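Local coordinates for protein alpha-14 giardin (Giardia lamblia, PDB 3CHJ) that may serve as a calcium-regulated structural element that links the phospholipid bilayer to the underlying axoneme in the parasite, at residues V253-S258 / D292-T297; R267-H272 / K308-P313. All coordinates share one frame; numbering follows the deposited sequence.

Contact 1 of 2, residues V253-S258 / D292-T297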
loop_
_atom_site.group_PDB
_atom_site.type_symbol
_atom_site.label_atom_id
_atom_site.label_comp_id
_atom_site.label_asym_id
_atom_site.label_seq_id
_atom_site.Cartn_x
_atom_site.Cartn_y
_atom_site.Cartn_z
ATOM N N VAL A 253 -10.963 -0.303 -4.888
ATOM C CA VAL A 253 -11.377 -1.646 -4.455
ATOM C C VAL A 253 -11.849 -1.595 -3.005
ATOM O O VAL A 253 -12.855 -2.234 -2.656
ATOM C CB VAL A 253 -10.254 -2.685 -4.656
ATOM C CG1 VAL A 253 -10.646 -4.034 -4.052
ATOM C CG2 VAL A 253 -9.934 -2.838 -6.128
ATOM N N ALA A 254 -11.136 -0.833 -2.171
ATOM C CA ALA A 254 -11.468 -0.696 -0.744
ATOM C C ALA A 254 -12.830 -0.039 -0.503
ATOM O O ALA A 254 -13.559 -0.448 0.404
ATOM C CB ALA A 254 -10.372 0.039 -0.017
ATOM N N PHE A 255 -13.206 0.932 -1.341
ATOM C CA PHE A 255 -14.557 1.516 -1.300
ATOM C C PHE A 255 -15.627 0.525 -1.817
ATOM O O PHE A 255 -16.832 0.832 -1.812
ATOM C CB PHE A 255 -14.623 2.798 -2.151
ATOM C CG PHE A 255 -13.846 3.981 -1.598
ATOM C CD1 PHE A 255 -13.987 4.393 -0.272
ATOM C CD2 PHE A 255 -13.029 4.738 -2.444
ATOM C CE1 PHE A 255 -13.290 5.508 0.219
ATOM C CE2 PHE A 255 -12.328 5.862 -1.963
ATOM C CZ PHE A 255 -12.461 6.244 -0.627
ATOM N N ALA A 256 -15.179 -0.648 -2.270
ATOM C CA ALA A 256 -15.997 -1.634 -3.009
ATOM C C ALA A 256 -17.334 -2.075 -2.425
ATOM O O ALA A 256 -17.434 -2.412 -1.239
ATOM C CB ALA A 256 -15.164 -2.882 -3.331
ATOM N N GLY A 257 -18.345 -2.085 -3.298
ATOM C CA GLY A 257 -19.642 -2.714 -3.041
ATOM C C GLY A 257 -20.540 -2.048 -2.015
ATOM O O GLY A 257 -20.761 -0.831 -2.056
ATOM N N SER A 258 -21.043 -2.869 -1.092
ATOM C CA SER A 258 -22.092 -2.478 -0.147
ATOM C C SER A 258 -21.640 -1.391 0.829
ATOM O O SER A 258 -22.260 -0.323 0.922
ATOM C CB SER A 258 -22.586 -3.712 0.619
ATOM O OG SER A 258 -23.706 -3.404 1.437
ATOM N N ASP A 292 -13.262 12.510 -3.864
ATOM C CA ASP A 292 -13.967 13.084 -2.714
ATOM C C ASP A 292 -15.445 12.728 -2.747
ATOM O O ASP A 292 -16.065 12.565 -1.698
ATOM C CB ASP A 292 -13.767 14.605 -2.639
ATOM C CG ASP A 292 -12.364 15.004 -2.192
ATOM O OD1 ASP A 292 -11.557 14.127 -1.786
ATOM O OD2 ASP A 292 -12.061 16.218 -2.265
ATOM N N GLU A 293 -16.007 12.598 -3.950
ATOM C CA GLU A 293 -17.424 12.264 -4.077
ATOM C C GLU A 293 -17.693 10.822 -3.668
ATOM O O GLU A 293 -18.670 10.540 -2.976
ATOM C CB GLU A 293 -17.901 12.531 -5.501
ATOM C CG GLU A 293 -19.385 12.314 -5.719
ATOM C CD GLU A 293 -19.785 12.496 -7.176
ATOM O OE1 GLU A 293 -19.446 13.552 -7.764
ATOM O OE2 GLU A 293 -20.428 11.580 -7.721
ATOM N N ARG A 294 -16.822 9.903 -4.088
ATOM C CA ARG A 294 -16.916 8.522 -3.636
ATOM C C ARG A 294 -16.740 8.422 -2.117
ATOM O O ARG A 294 -17.495 7.740 -1.435
ATOM C CB ARG A 294 -15.904 7.623 -4.368
ATOM C CG ARG A 294 -16.068 6.139 -4.052
ATOM C CD ARG A 294 -17.403 5.589 -4.590
ATOM N NE ARG A 294 -17.615 4.198 -4.205
ATOM C CZ ARG A 294 -17.124 3.160 -4.877
ATOM N NH1 ARG A 294 -16.397 3.357 -5.972
ATOM N NH2 ARG A 294 -17.359 1.928 -4.457
ATOM N N CYS A 295 -15.750 9.130 -1.594
ATOM C CA CYS A 295 -15.497 9.140 -0.158
ATOM C C CYS A 295 -16.708 9.670 0.630
ATOM O O CYS A 295 -17.051 9.115 1.683
ATOM C CB CYS A 295 -14.237 9.957 0.132
ATOM S SG CYS A 295 -13.520 9.645 1.756
ATOM N N ALA A 296 -17.350 10.717 0.106
ATOM C CA ALA A 296 -18.539 11.314 0.729
ATOM C C ALA A 296 -19.685 10.316 0.807
ATOM O O ALA A 296 -20.393 10.242 1.821
ATOM C CB ALA A 296 -18.977 12.549 -0.035
ATOM N N THR A 297 -19.884 9.548 -0.263
ATOM C CA THR A 297 -20.934 8.540 -0.268
ATOM C C THR A 297 -20.625 7.398 0.690
ATOM O O THR A 297 -21.488 6.981 1.460
ATOM C CB THR A 297 -21.184 7.975 -1.682
ATOM O OG1 THR A 297 -21.444 9.054 -2.584
ATOM C CG2 THR A 297 -22.389 7.050 -1.672
#
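Arg294 NH2 lies 2.9 Å from Phe255 O, and on the same guanidinium NE forms a salt bridge with Glu298, one turn on in its own helix. The pair belongs to the fourth annexin repeat, where helix 291-298 faces the loop that leaves helix 243-254. With CG anti to the backbone N (chi1 -173°), Arg294 sets that carbon obliquely beside the Phe255 ring, 3.7 Å from Phe255 CD2. The chain then bends at chi2, and its two ends meet different parts of Phe255. Farther along, Phe255 CB sits over one face of the guanidinium, nearer its rim than its middle, with Arg294 CZ 3.7 Å away. The two side chains run past one another in opposite senses, and the phenyl and guanidinium planes differ by 40°, so this is not a flat ring-on-guanidinium stack. Phe255 also touches Leu265, Tyr283 and Leu299, and its ring makes an edge-to-face pair with Phe291. Cys295 meets the far end of the ring: SG stands oblique to it, 5.4 Å from the ring centroid, and the nearer touch is Cys295 CB against Phe255 CZ at 4.2 Å.

Contact 2 of 2, residues R267-H272 / K308-P313; sequences RITAMH and KLLWEP
Leu310, in the last turn of helix 301-310, is the first residue of 308-313 to meet helix 262-272. Its CB points at that helix, and its CD1 rests 3.6 Å from Thr269 CG2, the two side chains crossing at about a right angle. Leu310 also touches Ile33, Leu74 and Leu78 of other helices. Trp311 follows, just past the helix, and carries most of the contact. Its chi1 of -79° sets CG anti to the carbonyl carbon. From there the indole reaches across to helix 262-272 and runs beside Thr269 toward His272. At the pyrrole end NE1 donates to Thr269 OG1 over 3.0 Å. The N-H...O angle is 147°, and the hydroxyl lies near the ring's edge but 23° out of its plane, so the bond is somewhat bent. That hydroxyl is engaged twice: it also hydrogen-bonds Leu265 O one turn back in its own helix, which makes it the acceptor for the indole and fixes the threonine's rotation. The methyl branch of Thr269 serves both neighbours, since CG2 is also 3.5 Å from Trp311 NE1. On the benzo side, Trp311 CZ2 passes 3.8 Å from Thr269 CA and nearly as close to Ile268 O. Trp311 CH2 ends against the final residue of the helix, 3.7 Å from His272 C and about as near to His272 CB. Met251 touches both Thr269 and Trp311, and the Phe291 ring meets the indole. Packing of the helix 301-310 end against helix 262-272, here tied by one tryptophan-to-threonine bond, belongs to the interior of an annexin repeat, the bundle of helices wound into a right-handed superhelix.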
loop_
_atom_site.group_PDB
_atom_site.type_symbol
_atom_site.label_atom_id
_atom_site.label_comp_id
_atom_site.label_asym_id
_atom_site.label_seq_id
_atom_site.Cartn_x
_atom_site.Cartn_y
_atom_site.Cartn_z
ATOM N N ARG A 267 -4.579 1.197 5.848
ATOM C CA ARG A 267 -3.208 0.823 5.494
ATOM C C ARG A 267 -2.792 1.425 4.148
ATOM O O ARG A 267 -1.646 1.867 3.988
ATOM C CB ARG A 267 -2.996 -0.699 5.534
ATOM C CG ARG A 267 -3.772 -1.456 4.495
ATOM C CD ARG A 267 -3.345 -2.910 4.531
ATOM N NE ARG A 267 -4.215 -3.738 3.704
ATOM C CZ ARG A 267 -5.186 -4.509 4.174
ATOM N NH1 ARG A 267 -5.432 -4.576 5.489
ATOM N NH2 ARG A 267 -5.917 -5.217 3.316
ATOM N N ILE A 268 -3.708 1.458 3.169
ATOM C CA ILE A 268 -3.354 2.033 1.880
ATOM C C ILE A 268 -3.066 3.528 2.051
ATOM O O ILE A 268 -2.076 4.029 1.539
ATOM C CB ILE A 268 -4.470 1.829 0.817
ATOM C CG1 ILE A 268 -4.772 0.328 0.611
ATOM C CG2 ILE A 268 -4.134 2.581 -0.462
ATOM C CD1 ILE A 268 -3.704 -0.428 -0.129
ATOM N N THR A 269 -3.902 4.214 2.835
ATOM C CA THR A 269 -3.723 5.639 3.068
ATOM C C THR A 269 -2.412 5.895 3.845
ATOM O O THR A 269 -1.576 6.689 3.415
ATOM C CB THR A 269 -4.959 6.226 3.787
ATOM O OG1 THR A 269 -6.115 5.966 2.975
ATOM C CG2 THR A 269 -4.774 7.732 4.033
ATOM N N ALA A 270 -2.205 5.214 4.968
ATOM C CA ALA A 270 -0.985 5.428 5.767
ATOM C C ALA A 270 0.304 5.083 4.998
ATOM O O ALA A 270 1.299 5.816 5.107
ATOM C CB ALA A 270 -1.077 4.620 7.066
ATOM N N MET A 271 0.258 4.015 4.196
ATOM C CA MET A 271 1.454 3.611 3.429
ATOM C C MET A 271 1.800 4.601 2.338
ATOM O O MET A 271 2.984 4.767 2.005
ATOM C CB MET A 271 1.307 2.214 2.812
ATOM C CG MET A 271 1.319 1.109 3.831
ATOM S SD MET A 271 1.433 -0.507 3.041
ATOM C CE MET A 271 -0.214 -0.733 2.406
ATOM N N HIS A 272 0.788 5.254 1.757
ATOM C CA HIS A 272 0.992 5.886 0.450
ATOM C C HIS A 272 0.633 7.345 0.325
ATOM O O HIS A 272 0.945 7.955 -0.682
ATOM C CB HIS A 272 0.274 5.065 -0.624
ATOM C CG HIS A 272 0.844 3.698 -0.779
ATOM N ND1 HIS A 272 0.088 2.547 -0.688
ATOM C CD2 HIS A 272 2.121 3.299 -0.964
ATOM C CE1 HIS A 272 0.879 1.498 -0.848
ATOM N NE2 HIS A 272 2.113 1.925 -1.008
ATOM N N LYS A 308 -10.148 11.957 3.164
ATOM C CA LYS A 308 -10.125 12.998 2.110
ATOM C C LYS A 308 -8.942 13.937 2.310
ATOM O O LYS A 308 -8.231 14.261 1.345
ATOM C CB LYS A 308 -11.420 13.825 2.099
ATOM C CG LYS A 308 -12.587 13.125 1.436
ATOM C CD LYS A 308 -13.784 14.033 1.257
ATOM C CE LYS A 308 -14.529 14.225 2.583
ATOM N NZ LYS A 308 -15.900 14.803 2.398
ATOM N N LEU A 309 -8.705 14.356 3.559
ATOM C CA LEU A 309 -7.622 15.296 3.843
ATOM C C LEU A 309 -6.232 14.681 3.626
ATOM O O LEU A 309 -5.329 15.313 3.078
ATOM C CB LEU A 309 -7.758 15.820 5.285
ATOM C CG LEU A 309 -6.772 16.900 5.725
ATOM C CD1 LEU A 309 -6.782 18.077 4.765
ATOM C CD2 LEU A 309 -7.142 17.341 7.139
ATOM N N LEU A 310 -6.043 13.436 4.052
ATOM C CA LEU A 310 -4.729 12.798 3.899
ATOM C C LEU A 310 -4.339 12.674 2.444
ATOM O O LEU A 310 -3.160 12.812 2.099
ATOM C CB LEU A 310 -4.743 11.404 4.538
ATOM C CG LEU A 310 -4.659 11.467 6.067
ATOM C CD1 LEU A 310 -5.062 10.105 6.692
ATOM C CD2 LEU A 310 -3.279 11.886 6.528
ATOM N N TRP A 311 -5.326 12.425 1.586
ATOM C CA TRP A 311 -5.068 12.264 0.172
ATOM C C TRP A 311 -5.044 13.582 -0.599
ATOM O O TRP A 311 -4.839 13.592 -1.816
ATOM C CB TRP A 311 -6.088 11.288 -0.420
ATOM C CG TRP A 311 -5.743 9.876 -0.139
ATOM C CD1 TRP A 311 -6.425 8.994 0.661
ATOM C CD2 TRP A 311 -4.637 9.162 -0.679
ATOM N NE1 TRP A 311 -5.788 7.763 0.653
ATOM C CE2 TRP A 311 -4.691 7.844 -0.170
ATOM C CE3 TRP A 311 -3.580 9.515 -1.529
ATOM C CZ2 TRP A 311 -3.741 6.881 -0.501
ATOM C CZ3 TRP A 311 -2.642 8.563 -1.853
ATOM C CH2 TRP A 311 -2.722 7.261 -1.345
ATOM N N GLU A 312 -5.270 14.690 0.099
ATOM C CA GLU A 312 -5.114 15.978 -0.542
ATOM C C GLU A 312 -3.617 16.270 -0.638
ATOM O O GLU A 312 -2.908 16.262 0.369
ATOM C CB GLU A 312 -5.844 17.075 0.238
ATOM C CG GLU A 312 -5.944 18.386 -0.523
ATOM C CD GLU A 312 -6.956 18.369 -1.680
ATOM O OE1 GLU A 312 -7.164 19.458 -2.245
ATOM O OE2 GLU A 312 -7.555 17.314 -2.036
ATOM N N PRO A 313 -3.128 16.522 -1.851
ATOM C CA PRO A 313 -1.709 16.818 -2.024
ATOM C C PRO A 313 -1.212 17.923 -1.076
ATOM O O PRO A 313 -1.824 18.996 -0.978
ATOM C CB PRO A 313 -1.630 17.297 -3.482
ATOM C CG PRO A 313 -2.790 16.648 -4.144
ATOM C CD PRO A 313 -3.873 16.568 -3.125
#

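Both contacts lie in the fourth annexin repeat, their centres 14 Å apart, and their segments alternate along the chain. Contact 1 joins the loop after helix 243-254 to helix 291-298; contact 2 joins the next helix of each pair, 262-272 and 301-310. They meet directly where Lys308 CG packs 3.6 Å from Cys295 SG, and Phe291 is shared, its ring touching both Phe255 and Trp311. Contact 1 is partly buried, about 17 Å between its centre and that of the chain, and sets an arginine whose charge is paired within its own helix beside aromatic packing. Contact 2, about 10 Å from that centre, is wholly buried: mostly apolar and backbone surfaces with one hydrogen bond between uncharged groups.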